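Adenosine kinase (Trypanosoma brucei brucei, PDB 4N09) probably catalyses the magnesium-dependent transfer of a phosphate group from ATP to adenosine, yielding AMP and ADP in purine salvage. Local coordinates at residues T219-A224 / V263-R268; A75-Q80 / G325-Q330; N16-V21 / L137-G142. One frame throughout, in Å; residues are numbered along the deposited sequence.

Contact 1: residues T219-A224 / V263-R268; sequences TDIIVA and VVVFTR. With ADP (adenosine-5'-diphosphate), chain F.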
loop_
_atom_site.group_PDB
_atom_site.type_symbol
_atom_site.label_atom_id
_atom_site.label_comp_id
_atom_site.label_asym_id
_atom_site.label_seq_id
_atom_site.Cartn_x
_atom_site.Cartn_y
_atom_site.Cartn_z
ATOM N N THR A 219 -13.380 1.632 8.988
ATOM C CA THR A 219 -12.438 0.668 8.477
ATOM C C THR A 219 -12.718 -0.713 9.001
ATOM O O THR A 219 -12.608 -0.960 10.193
ATOM C CB THR A 219 -11.011 1.108 8.842
ATOM O OG1 THR A 219 -10.740 2.365 8.206
ATOM C CG2 THR A 219 -9.996 0.132 8.349
ATOM N N ASP A 220 -13.012 -1.635 8.091
ATOM C CA ASP A 220 -13.292 -3.008 8.475
ATOM C C ASP A 220 -12.002 -3.763 8.737
ATOM O O ASP A 220 -11.936 -4.582 9.639
ATOM C CB ASP A 220 -14.105 -3.702 7.369
ATOM C CG ASP A 220 -15.457 -3.042 7.142
ATOM O OD1 ASP A 220 -16.313 -3.146 8.052
ATOM O OD2 ASP A 220 -15.658 -2.419 6.070
ATOM N N ILE A 221 -11.003 -3.571 7.871
ATOM C CA ILE A 221 -9.734 -4.257 8.023
ATOM C C ILE A 221 -8.595 -3.272 8.114
ATOM O O ILE A 221 -8.424 -2.436 7.236
ATOM C CB ILE A 221 -9.466 -5.227 6.856
ATOM C CG1 ILE A 221 -10.581 -6.257 6.793
ATOM C CG2 ILE A 221 -8.114 -5.914 7.031
ATOM C CD1 ILE A 221 -10.267 -7.476 5.947
ATOM N N ILE A 222 -7.758 -3.453 9.120
ATOM C CA ILE A 222 -6.588 -2.627 9.293
ATOM C C ILE A 222 -5.356 -3.475 9.159
ATOM O O ILE A 222 -5.185 -4.443 9.885
ATOM C CB ILE A 222 -6.544 -2.015 10.689
ATOM C CG1 ILE A 222 -7.742 -1.117 10.904
ATOM C CG2 ILE A 222 -5.275 -1.212 10.871
ATOM C CD1 ILE A 222 -7.922 -0.777 12.372
ATOM N N VAL A 223 -4.455 -3.058 8.282
ATOM C CA VAL A 223 -3.242 -3.808 8.021
ATOM C C VAL A 223 -2.020 -2.962 8.304
ATOM O O VAL A 223 -1.994 -1.789 7.989
ATOM C CB VAL A 223 -3.174 -4.232 6.564
ATOM C CG1 VAL A 223 -1.946 -5.105 6.358
ATOM C CG2 VAL A 223 -4.416 -5.002 6.190
ATOM N N ALA A 224 -1.009 -3.567 8.894
ATOM C CA ALA A 224 0.227 -2.874 9.151
ATOM C C ALA A 224 1.352 -3.823 9.408
ATOM O O ALA A 224 1.132 -5.009 9.531
ATOM C CB ALA A 224 0.067 -1.958 10.356
ATOM N N VAL A 263 -11.205 -6.442 11.556
ATOM C CA VAL A 263 -10.113 -7.403 11.507
ATOM C C VAL A 263 -8.818 -6.631 11.530
ATOM O O VAL A 263 -8.708 -5.564 10.914
ATOM C CB VAL A 263 -10.167 -8.222 10.197
ATOM C CG1 VAL A 263 -8.977 -9.175 10.099
ATOM C CG2 VAL A 263 -11.483 -8.980 10.093
ATOM N N VAL A 264 -7.804 -7.183 12.171
ATOM C CA VAL A 264 -6.515 -6.506 12.231
ATOM C C VAL A 264 -5.417 -7.480 11.843
ATOM O O VAL A 264 -5.306 -8.557 12.410
ATOM C CB VAL A 264 -6.271 -5.920 13.645
ATOM C CG1 VAL A 264 -4.898 -5.265 13.753
ATOM C CG2 VAL A 264 -7.338 -4.899 13.979
ATOM N N VAL A 265 -4.577 -7.052 10.910
ATOM C CA VAL A 265 -3.503 -7.872 10.375
ATOM C C VAL A 265 -2.161 -7.127 10.510
ATOM O O VAL A 265 -1.965 -6.089 9.902
ATOM C CB VAL A 265 -3.758 -8.168 8.900
ATOM C CG1 VAL A 265 -2.724 -9.127 8.352
ATOM C CG2 VAL A 265 -5.121 -8.775 8.729
ATOM N N PHE A 266 -1.258 -7.673 11.311
ATOM C CA PHE A 266 0.034 -7.087 11.500
ATOM C C PHE A 266 1.076 -8.080 11.040
ATOM O O PHE A 266 1.201 -9.164 11.625
ATOM C CB PHE A 266 0.282 -6.789 12.982
ATOM C CG PHE A 266 -0.531 -5.662 13.552
ATOM C CD1 PHE A 266 -0.958 -4.606 12.756
ATOM C CD2 PHE A 266 -0.822 -5.632 14.921
ATOM C CE1 PHE A 266 -1.680 -3.556 13.302
ATOM C CE2 PHE A 266 -1.556 -4.587 15.469
ATOM C CZ PHE A 266 -1.976 -3.537 14.656
ATOM N N THR A 267 1.841 -7.709 10.017
ATOM C CA THR A 267 2.938 -8.538 9.570
ATOM C C THR A 267 4.176 -8.285 10.434
ATOM O O THR A 267 4.233 -7.298 11.162
ATOM C CB THR A 267 3.288 -8.287 8.100
ATOM O OG1 THR A 267 3.590 -6.901 7.901
ATOM C CG2 THR A 267 2.137 -8.699 7.218
ATOM N N ARG A 268 5.144 -9.198 10.359
ATOM C CA ARG A 268 6.324 -9.161 11.215
ATOM C C ARG A 268 7.511 -9.781 10.525
ATOM O O ARG A 268 8.193 -10.622 11.088
ATOM C CB ARG A 268 6.053 -9.937 12.501
ATOM C CG ARG A 268 4.941 -9.329 13.344
ATOM C CD ARG A 268 4.986 -9.824 14.771
ATOM N NE ARG A 268 4.561 -11.205 14.871
ATOM C CZ ARG A 268 4.403 -11.857 16.013
ATOM N NH1 ARG A 268 4.658 -11.253 17.156
ATOM N NH2 ARG A 268 3.978 -13.115 16.008
HETATM P PB ADP F . 6.996 -4.328 5.251
HETATM O O1B ADP F . 5.773 -3.436 5.524
HETATM O O2B ADP F . 7.481 -4.377 3.801
HETATM O O3B ADP F . 8.170 -4.168 6.208
HETATM P PA ADP F . 7.066 -6.951 6.392
HETATM O O1A ADP F . 8.562 -6.637 6.354
HETATM O O2A ADP F . 6.356 -7.240 7.716
HETATM O O3A ADP F . 6.320 -5.766 5.598
HETATM O "O5'" ADP F . 6.855 -8.233 5.432
HETATM C "C5'" ADP F . 5.649 -8.513 4.760
HETATM C "C4'" ADP F . 5.711 -9.976 4.488
HETATM O "O4'" ADP F . 6.776 -10.211 3.583
HETATM C "C3'" ADP F . 5.987 -10.807 5.736
HETATM O "O3'" ADP F . 4.792 -11.112 6.468
HETATM C "C2'" ADP F . 6.653 -12.003 5.108
HETATM O "O2'" ADP F . 5.678 -12.854 4.573
HETATM C "C1'" ADP F . 7.406 -11.445 3.925
HETATM N N9 ADP F . 8.829 -11.188 4.298
HETATM C C8 ADP F . 9.331 -9.982 4.605
HETATM N N7 ADP F . 10.640 -10.089 4.889
HETATM C C5 ADP F . 10.993 -11.368 4.758
HETATM C C6 ADP F . 12.230 -12.140 4.905
HETATM N N6 ADP F . 13.369 -11.511 5.250
HETATM N N1 ADP F . 12.195 -13.477 4.697
HETATM C C2 ADP F . 11.062 -14.098 4.346
HETATM N N3 ADP F . 9.919 -13.427 4.184
HETATM C C4 ADP F . 9.810 -12.093 4.373
#
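Thr-267 N binds Ala-224 O at 2.8 Å, the last of five backbone bonds that zip 219-224 to 263-268 side by side in the same direction. The others run from Val-263 N to Asp-220 O, Ile-222 N to Val-263 O, Val-265 N to Ile-222 O and Ala-224 N to Val-265 O. On one face Ile-221 and Val-263 lie alongside each other, and Ile-221 CG1 is 4.0 Å from Val-263 CB. Farther along that face, Val-223 CG2 is 4.2 Å from Val-265 CB. On the other, Ala-224 CB rests 3.7 Å from Phe-266 CD1. One face of the phenyl ring also meets Val-264 CG1 of its own strand, 3.5 Å above the plane and near the rim. Helix 243-252 packs over Val-264 and Phe-266, while strand 194-198 continues the sheet beyond 221-224.

Beyond the apolar part the strand end turns polar. The chi1 of Thr-267 (57°) places OG1 between its own N and carbonyl carbon, from where it donates to ADP O2A at 2.8 Å. Asn-225 and Gly-301 grip the same nucleotide. Two neighbouring parallel strands joined through helices form a beta-alpha-beta crossover, here in the central sheet of the ribokinase-like fold, with the nucleotide held at the carboxyl ends of its strands.

Contact 2: residues A75-Q80 / G325-Q330; sequences AQWMQQ and GHYTAQ. With ADP (adenosine-5'-diphosphate), chain F.
Met-78 and Thr-328 meet through sulfur and methyl where the end of helix 67-77 comes up against helix 318-333: Met-78 SD is 3.8 Å from Thr-328 CG2. The methionine is a useful side chain to trace. Its CB points toward the opposing helix but stays 5.4 Å from Thr-328 CG2. CG then comes within 3.9 Å of that same methyl. The bend at chi2 (-72°) brings Met-78 SD to the rim of Tyr-327, 4.2 Å from CE2 of that ring. The sulfur lies near the plane of the phenol, 5.4 Å from the ring centroid, a Met-aromatic contact made at the edge. A second bend, at chi3 (-64°), places Met-78 CE, which ends the chain more loosely, 4.6 Å from Tyr-327 CD2.

Trp-77 supplies the other half of the interface. Its side chain crosses that of Tyr-327 at about a right angle, and the phenol oxygen arrives at the indole's edge, where Tyr-327 OH is 3.8 Å from Trp-77 CH2. The polar ends look elsewhere: Tyr-327 OH pairs with Ser-345 N, Trp-77 NE1 with Pro-341 O and Thr-328 OG1 with Ala-303 O. Phe-340 stacks on Trp-77 and Phe-346 on Tyr-327, which lays the C-terminal tail beside both rings. Gln-80 NE2 donates to a lone pair of Trp-77 O, closing a short local link within 75-80. Helix 318-333 turns other residues to ADP, with Ala-329 and His-326 against the ribose and Gln-330 weakly bonded to the adenine.

Sulfur, methyl and ring carbons therefore carry the join between the two helices, which rests on shape and dispersion, while the indole N-H and the phenol oxygen find polar partners in the C-terminal tail.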
loop_
_atom_site.group_PDB
_atom_site.type_symbol
_atom_site.label_atom_id
_atom_site.label_comp_id
_atom_site.label_asym_id
_atom_site.label_seq_id
_atom_site.Cartn_x
_atom_site.Cartn_y
_atom_site.Cartn_z
ATOM N N ALA A 75 -1.937 -7.778 -7.048
ATOM C CA ALA A 75 -3.229 -8.433 -7.062
ATOM C C ALA A 75 -3.595 -8.862 -8.470
ATOM O O ALA A 75 -4.058 -9.968 -8.680
ATOM C CB ALA A 75 -4.292 -7.514 -6.477
ATOM N N GLN A 76 -3.376 -7.991 -9.441
ATOM C CA GLN A 76 -3.745 -8.294 -10.835
ATOM C C GLN A 76 -2.898 -9.434 -11.364
ATOM O O GLN A 76 -3.389 -10.363 -11.995
ATOM C CB GLN A 76 -3.590 -7.043 -11.677
ATOM C CG GLN A 76 -4.144 -7.140 -13.089
ATOM C CD GLN A 76 -5.648 -7.307 -13.146
ATOM O OE1 GLN A 76 -6.417 -6.383 -12.859
ATOM N NE2 GLN A 76 -6.079 -8.492 -13.544
ATOM N N TRP A 77 -1.629 -9.431 -11.003
ATOM C CA TRP A 77 -0.738 -10.571 -11.329
ATOM C C TRP A 77 -1.269 -11.940 -10.849
ATOM O O TRP A 77 -1.027 -12.974 -11.474
ATOM C CB TRP A 77 0.643 -10.324 -10.728
ATOM C CG TRP A 77 1.604 -11.429 -11.011
ATOM C CD1 TRP A 77 2.196 -11.722 -12.210
ATOM C CD2 TRP A 77 2.075 -12.412 -10.087
ATOM N NE1 TRP A 77 3.002 -12.842 -12.098
ATOM C CE2 TRP A 77 2.942 -13.281 -10.799
ATOM C CE3 TRP A 77 1.842 -12.648 -8.730
ATOM C CZ2 TRP A 77 3.592 -14.341 -10.194
ATOM C CZ3 TRP A 77 2.477 -13.726 -8.128
ATOM C CH2 TRP A 77 3.343 -14.548 -8.854
ATOM N N MET A 78 -1.987 -11.948 -9.736
ATOM C CA MET A 78 -2.591 -13.184 -9.228
ATOM C C MET A 78 -3.907 -13.541 -9.919
ATOM O O MET A 78 -4.473 -14.583 -9.642
ATOM C CB MET A 78 -2.853 -13.055 -7.739
ATOM C CG MET A 78 -1.616 -13.026 -6.875
ATOM S SD MET A 78 -0.793 -14.614 -6.770
ATOM C CE MET A 78 -1.966 -15.710 -5.951
ATOM N N GLN A 79 -4.395 -12.680 -10.792
ATOM C CA GLN A 79 -5.643 -12.935 -11.474
ATOM C C GLN A 79 -5.508 -12.516 -12.935
ATOM O O GLN A 79 -6.240 -11.649 -13.427
ATOM C CB GLN A 79 -6.759 -12.099 -10.826
ATOM C CG GLN A 79 -7.007 -12.346 -9.341
ATOM C CD GLN A 79 -7.583 -13.718 -9.049
ATOM O OE1 GLN A 79 -8.012 -14.441 -9.965
ATOM N NE2 GLN A 79 -7.581 -14.099 -7.760
ATOM N N GLN A 80 -4.573 -13.124 -13.635
ATOM C CA GLN A 80 -4.249 -12.668 -15.002
ATOM C C GLN A 80 -5.334 -12.932 -16.047
ATOM O O GLN A 80 -5.402 -12.254 -17.072
ATOM C CB GLN A 80 -2.917 -13.254 -15.445
ATOM C CG GLN A 80 -1.758 -12.555 -14.763
ATOM C CD GLN A 80 -0.443 -13.210 -15.103
ATOM O OE1 GLN A 80 -0.166 -13.451 -16.265
ATOM N NE2 GLN A 80 0.356 -13.521 -14.092
ATOM N N GLY A 325 -0.854 -13.738 0.814
ATOM C CA GLY A 325 0.051 -12.595 1.019
ATOM C C GLY A 325 1.498 -13.010 1.294
ATOM O O GLY A 325 2.412 -12.429 0.763
ATOM N N HIS A 326 1.707 -14.022 2.117
ATOM C CA HIS A 326 3.047 -14.509 2.339
ATOM C C HIS A 326 3.651 -14.995 1.058
ATOM O O HIS A 326 4.839 -14.785 0.810
ATOM C CB HIS A 326 3.053 -15.634 3.368
ATOM C CG HIS A 326 2.676 -15.179 4.746
ATOM N ND1 HIS A 326 2.306 -16.050 5.745
ATOM C CD2 HIS A 326 2.603 -13.940 5.285
ATOM C CE1 HIS A 326 2.044 -15.367 6.849
ATOM N NE2 HIS A 326 2.201 -14.081 6.590
ATOM N N TYR A 327 2.860 -15.683 0.246
ATOM C CA TYR A 327 3.374 -16.203 -1.001
ATOM C C TYR A 327 3.800 -15.060 -1.906
ATOM O O TYR A 327 4.883 -15.098 -2.476
ATOM C CB TYR A 327 2.363 -17.118 -1.709
ATOM C CG TYR A 327 2.745 -17.332 -3.141
ATOM C CD1 TYR A 327 3.709 -18.288 -3.486
ATOM C CD2 TYR A 327 2.200 -16.560 -4.144
ATOM C CE1 TYR A 327 4.076 -18.479 -4.796
ATOM C CE2 TYR A 327 2.555 -16.743 -5.464
ATOM C CZ TYR A 327 3.496 -17.698 -5.793
ATOM O OH TYR A 327 3.896 -17.856 -7.119
ATOM N N THR A 328 2.979 -14.037 -2.039
ATOM C CA THR A 328 3.348 -12.969 -2.969
ATOM C C THR A 328 4.533 -12.187 -2.480
ATOM O O THR A 328 5.376 -11.771 -3.285
ATOM C CB THR A 328 2.193 -11.989 -3.288
ATOM O OG1 THR A 328 1.646 -11.454 -2.083
ATOM C CG2 THR A 328 1.127 -12.707 -4.057
ATOM N N ALA A 329 4.570 -11.921 -1.175
ATOM C CA ALA A 329 5.646 -11.121 -0.598
ATOM C C ALA A 329 6.953 -11.840 -0.752
ATOM O O ALA A 329 7.959 -11.216 -1.061
ATOM C CB ALA A 329 5.387 -10.843 0.857
ATOM N N GLN A 330 6.922 -13.155 -0.593
ATOM C CA GLN A 330 8.123 -13.947 -0.738
ATOM C C GLN A 330 8.590 -14.085 -2.198
ATOM O O GLN A 330 9.768 -14.260 -2.455
ATOM C CB GLN A 330 7.966 -15.306 -0.053
ATOM C CG GLN A 330 7.973 -15.152 1.457
ATOM C CD GLN A 330 8.124 -16.458 2.191
ATOM O OE1 GLN A 330 7.877 -17.527 1.649
ATOM N NE2 GLN A 330 8.514 -16.380 3.436
HETATM P PB ADP F . 6.996 -4.328 5.251
HETATM O O1B ADP F . 5.773 -3.436 5.524
HETATM O O2B ADP F . 7.481 -4.377 3.801
HETATM O O3B ADP F . 8.170 -4.168 6.208
HETATM P PA ADP F . 7.066 -6.951 6.392
HETATM O O1A ADP F . 8.562 -6.637 6.354
HETATM O O2A ADP F . 6.356 -7.240 7.716
HETATM O O3A ADP F . 6.320 -5.766 5.598
HETATM O "O5'" ADP F . 6.855 -8.233 5.432
HETATM C "C5'" ADP F . 5.649 -8.513 4.760
HETATM C "C4'" ADP F . 5.711 -9.976 4.488
HETATM O "O4'" ADP F . 6.776 -10.211 3.583
HETATM C "C3'" ADP F . 5.987 -10.807 5.736
HETATM O "O3'" ADP F . 4.792 -11.112 6.468
HETATM C "C2'" ADP F . 6.653 -12.003 5.108
HETATM O "O2'" ADP F . 5.678 -12.854 4.573
HETATM C "C1'" ADP F . 7.406 -11.445 3.925
HETATM N N9 ADP F . 8.829 -11.188 4.298
HETATM C C8 ADP F . 9.331 -9.982 4.605
HETATM N N7 ADP F . 10.640 -10.089 4.889
HETATM C C5 ADP F . 10.993 -11.368 4.758
HETATM C C6 ADP F . 12.230 -12.140 4.905
HETATM N N6 ADP F . 13.369 -11.511 5.250
HETATM N N1 ADP F . 12.195 -13.477 4.697
HETATM C C2 ADP F . 11.062 -14.098 4.346
HETATM N N3 ADP F . 9.919 -13.427 4.184
HETATM C C4 ADP F . 9.810 -12.093 4.373
#

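Contact 3: residues N16-V21 / L137-G142; sequences NPLLDV and LVADLG. With ADN (adenosine), chain E.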
loop_
_atom_site.group_PDB
_atom_site.type_symbol
_atom_site.label_atom_id
_atom_site.label_comp_id
_atom_site.label_asym_id
_atom_site.label_seq_id
_atom_site.Cartn_x
_atom_site.Cartn_y
_atom_site.Cartn_z
ATOM N N ASN A 16 -1.257 7.258 -4.093
ATOM C CA ASN A 16 -0.474 8.254 -4.793
ATOM C C ASN A 16 0.441 7.619 -5.817
ATOM O O ASN A 16 1.343 6.894 -5.446
ATOM C CB ASN A 16 0.373 8.979 -3.771
ATOM C CG ASN A 16 -0.461 9.571 -2.666
ATOM O OD1 ASN A 16 -1.602 9.987 -2.896
ATOM N ND2 ASN A 16 0.087 9.628 -1.479
ATOM N N PRO A 17 0.182 7.826 -7.111
ATOM C CA PRO A 17 1.040 7.163 -8.106
ATOM C C PRO A 17 2.362 7.909 -8.243
ATOM O O PRO A 17 2.347 9.103 -8.485
ATOM C CB PRO A 17 0.218 7.229 -9.388
ATOM C CG PRO A 17 -0.716 8.369 -9.192
ATOM C CD PRO A 17 -0.923 8.573 -7.726
ATOM N N LEU A 18 3.474 7.221 -8.011
ATOM C CA LEU A 18 4.798 7.835 -7.971
ATOM C C LEU A 18 5.754 7.031 -8.791
ATOM O O LEU A 18 5.641 5.809 -8.861
ATOM C CB LEU A 18 5.361 7.854 -6.564
ATOM C CG LEU A 18 4.493 8.463 -5.475
ATOM C CD1 LEU A 18 5.203 8.327 -4.136
ATOM C CD2 LEU A 18 4.170 9.904 -5.778
ATOM N N LEU A 19 6.679 7.729 -9.437
ATOM C CA LEU A 19 7.731 7.085 -10.165
ATOM C C LEU A 19 8.908 6.931 -9.243
ATOM O O LEU A 19 9.376 7.910 -8.678
ATOM C CB LEU A 19 8.149 7.917 -11.362
ATOM C CG LEU A 19 9.088 7.106 -12.258
ATOM C CD1 LEU A 19 8.363 6.552 -13.479
ATOM C CD2 LEU A 19 10.272 7.966 -12.656
ATOM N N ASP A 20 9.387 5.701 -9.102
ATOM C CA ASP A 20 10.522 5.425 -8.247
ATOM C C ASP A 20 11.831 5.659 -8.991
ATOM O O ASP A 20 12.094 5.058 -10.051
ATOM C CB ASP A 20 10.484 3.994 -7.698
ATOM C CG ASP A 20 9.432 3.800 -6.621
ATOM O OD1 ASP A 20 8.895 4.800 -6.098
ATOM O OD2 ASP A 20 9.140 2.631 -6.272
ATOM N N VAL A 21 12.655 6.528 -8.409
ATOM C CA VAL A 21 13.957 6.850 -8.933
ATOM C C VAL A 21 14.980 6.300 -7.955
ATOM O O VAL A 21 15.140 6.806 -6.851
ATOM C CB VAL A 21 14.132 8.366 -9.070
ATOM C CG1 VAL A 21 15.508 8.680 -9.626
ATOM C CG2 VAL A 21 13.038 8.960 -9.955
ATOM N N LEU A 137 13.189 5.787 1.643
ATOM C CA LEU A 137 12.304 6.419 0.660
ATOM C C LEU A 137 12.007 7.863 0.932
ATOM O O LEU A 137 11.688 8.235 2.048
ATOM C CB LEU A 137 10.971 5.661 0.613
ATOM C CG LEU A 137 11.121 4.144 0.494
ATOM C CD1 LEU A 137 9.772 3.450 0.432
ATOM C CD2 LEU A 137 11.952 3.764 -0.728
ATOM N N VAL A 138 12.072 8.681 -0.104
ATOM C CA VAL A 138 11.721 10.086 0.046
ATOM C C VAL A 138 10.733 10.454 -1.043
ATOM O O VAL A 138 11.081 10.461 -2.219
ATOM C CB VAL A 138 12.964 10.997 -0.030
ATOM C CG1 VAL A 138 12.573 12.457 0.095
ATOM C CG2 VAL A 138 13.952 10.633 1.072
ATOM N N ALA A 139 9.491 10.724 -0.644
ATOM C CA ALA A 139 8.400 10.831 -1.611
ATOM C C ALA A 139 8.098 12.267 -1.893
ATOM O O ALA A 139 7.895 13.060 -0.973
ATOM C CB ALA A 139 7.159 10.131 -1.106
ATOM N N ASP A 140 8.133 12.608 -3.176
ATOM C CA ASP A 140 7.769 13.927 -3.637
ATOM C C ASP A 140 6.484 13.781 -4.450
ATOM O O ASP A 140 6.518 13.531 -5.649
ATOM C CB ASP A 140 8.896 14.541 -4.473
ATOM C CG ASP A 140 8.543 15.925 -5.018
ATOM O OD1 ASP A 140 7.488 16.492 -4.623
ATOM O OD2 ASP A 140 9.329 16.440 -5.839
ATOM N N LEU A 141 5.352 13.986 -3.773
ATOM C CA LEU A 141 4.039 13.704 -4.336
ATOM C C LEU A 141 3.720 14.465 -5.608
ATOM O O LEU A 141 3.079 13.925 -6.503
ATOM C CB LEU A 141 2.972 13.969 -3.292
ATOM C CG LEU A 141 2.556 12.810 -2.396
ATOM C CD1 LEU A 141 3.713 11.962 -1.929
ATOM C CD2 LEU A 141 1.748 13.300 -1.211
ATOM N N GLY A 142 4.143 15.725 -5.703
ATOM C CA GLY A 142 3.779 16.532 -6.862
ATOM C C GLY A 142 2.284 16.477 -7.182
ATOM O O GLY A 142 1.445 16.856 -6.352
HETATM O "O5'" ADN E . 6.425 0.155 -0.656
HETATM C "C5'" ADN E . 7.372 1.060 -1.224
HETATM C "C4'" ADN E . 6.664 2.024 -2.140
HETATM O "O4'" ADN E . 6.228 3.123 -1.363
HETATM C "C3'" ADN E . 7.524 2.639 -3.211
HETATM O "O3'" ADN E . 7.150 1.965 -4.401
HETATM C "C2'" ADN E . 7.150 4.118 -3.238
HETATM O "O2'" ADN E . 6.801 4.677 -4.536
HETATM C "C1'" ADN E . 5.959 4.148 -2.305
HETATM N N9 ADN E . 5.757 5.346 -1.499
HETATM C C8 ADN E . 6.630 5.852 -0.613
HETATM N N7 ADN E . 6.144 6.941 0.028
HETATM C C5 ADN E . 4.914 7.085 -0.488
HETATM C C6 ADN E . 3.849 8.040 -0.266
HETATM N N6 ADN E . 4.009 9.016 0.631
HETATM N N1 ADN E . 2.738 7.852 -0.985
HETATM C C2 ADN E . 2.584 6.840 -1.877
HETATM N N3 ADN E . 3.523 5.930 -2.134
HETATM C C4 ADN E . 4.659 6.025 -1.468
#
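Leu-18 and Leu-141 mark the nearest approach of two backbones that do not pair directly, their CA atoms 6.9 Å apart, because strand 124-131 lies between strands 18-24 and 134-140. All three belong to the small five-stranded sheet that forms the lid of PfkB-family kinases, and adenosine is held beneath it. Without a direct backbone bond, 16-21 and 137-142 are joined by side chains and by the nucleoside they share.

Leu-18 does most of the bridging. One of its methyls, CD1, stands 4.0 Å from Ala-139 CB, and the other, CD2, reaches toward Leu-141, 4.4 Å from CD1 of that residue. Its CG lies anti to the carbonyl carbon (chi1 -53°), which turns the branched end toward the purine, so that Leu-18 CD1 comes within 3.5 Å of adenosine N3. Ala-139 CB joins it near N7, and Leu-141 CD1 near N6, so that three methyl groups lie on the same side of the base plane. Leu-141 CD2 also abuts the amide of Asn-16, 4.0 Å from ND2.

That amide reads the base: Asn-16 ND2 donates to adenosine N1 at 3.2 Å in a fairly straight bond (161°), and a weak bond to Phe-172 O gives the nitrogen a second partner. Gly-66 N, Asn-70 ND2 and Asp-302 OD2 add further hydrogen bonds to the nucleoside. At the sugar, the carboxylate of Asp-20 takes both ribose hydroxyls, one oxygen each: O2' donates to OD1 at 2.6 Å and O3' to OD2 at 2.8 Å.

In the fold
Along the chain from the N terminus, contact 3 opens first at 16-21 and closes at 137-142, bringing together two strands of the lid sheet over adenosine. Before it closes, 75-80 has begun contact 2, which joins the end of helix 67-77 to helix 318-333 almost at the end of the chain, so contacts 2 and 3 cross. Contact 1, 219-224 with 263-268, pairs two neighbouring strands of the central sheet; it is nested within the long loop of contact 2 and follows contact 3 in series. Contacts 1 and 2 both touch ADP, their centres about 18 Å apart. Contact 3 lies across the chain's centre from contact 1, about 24 Å away between centres.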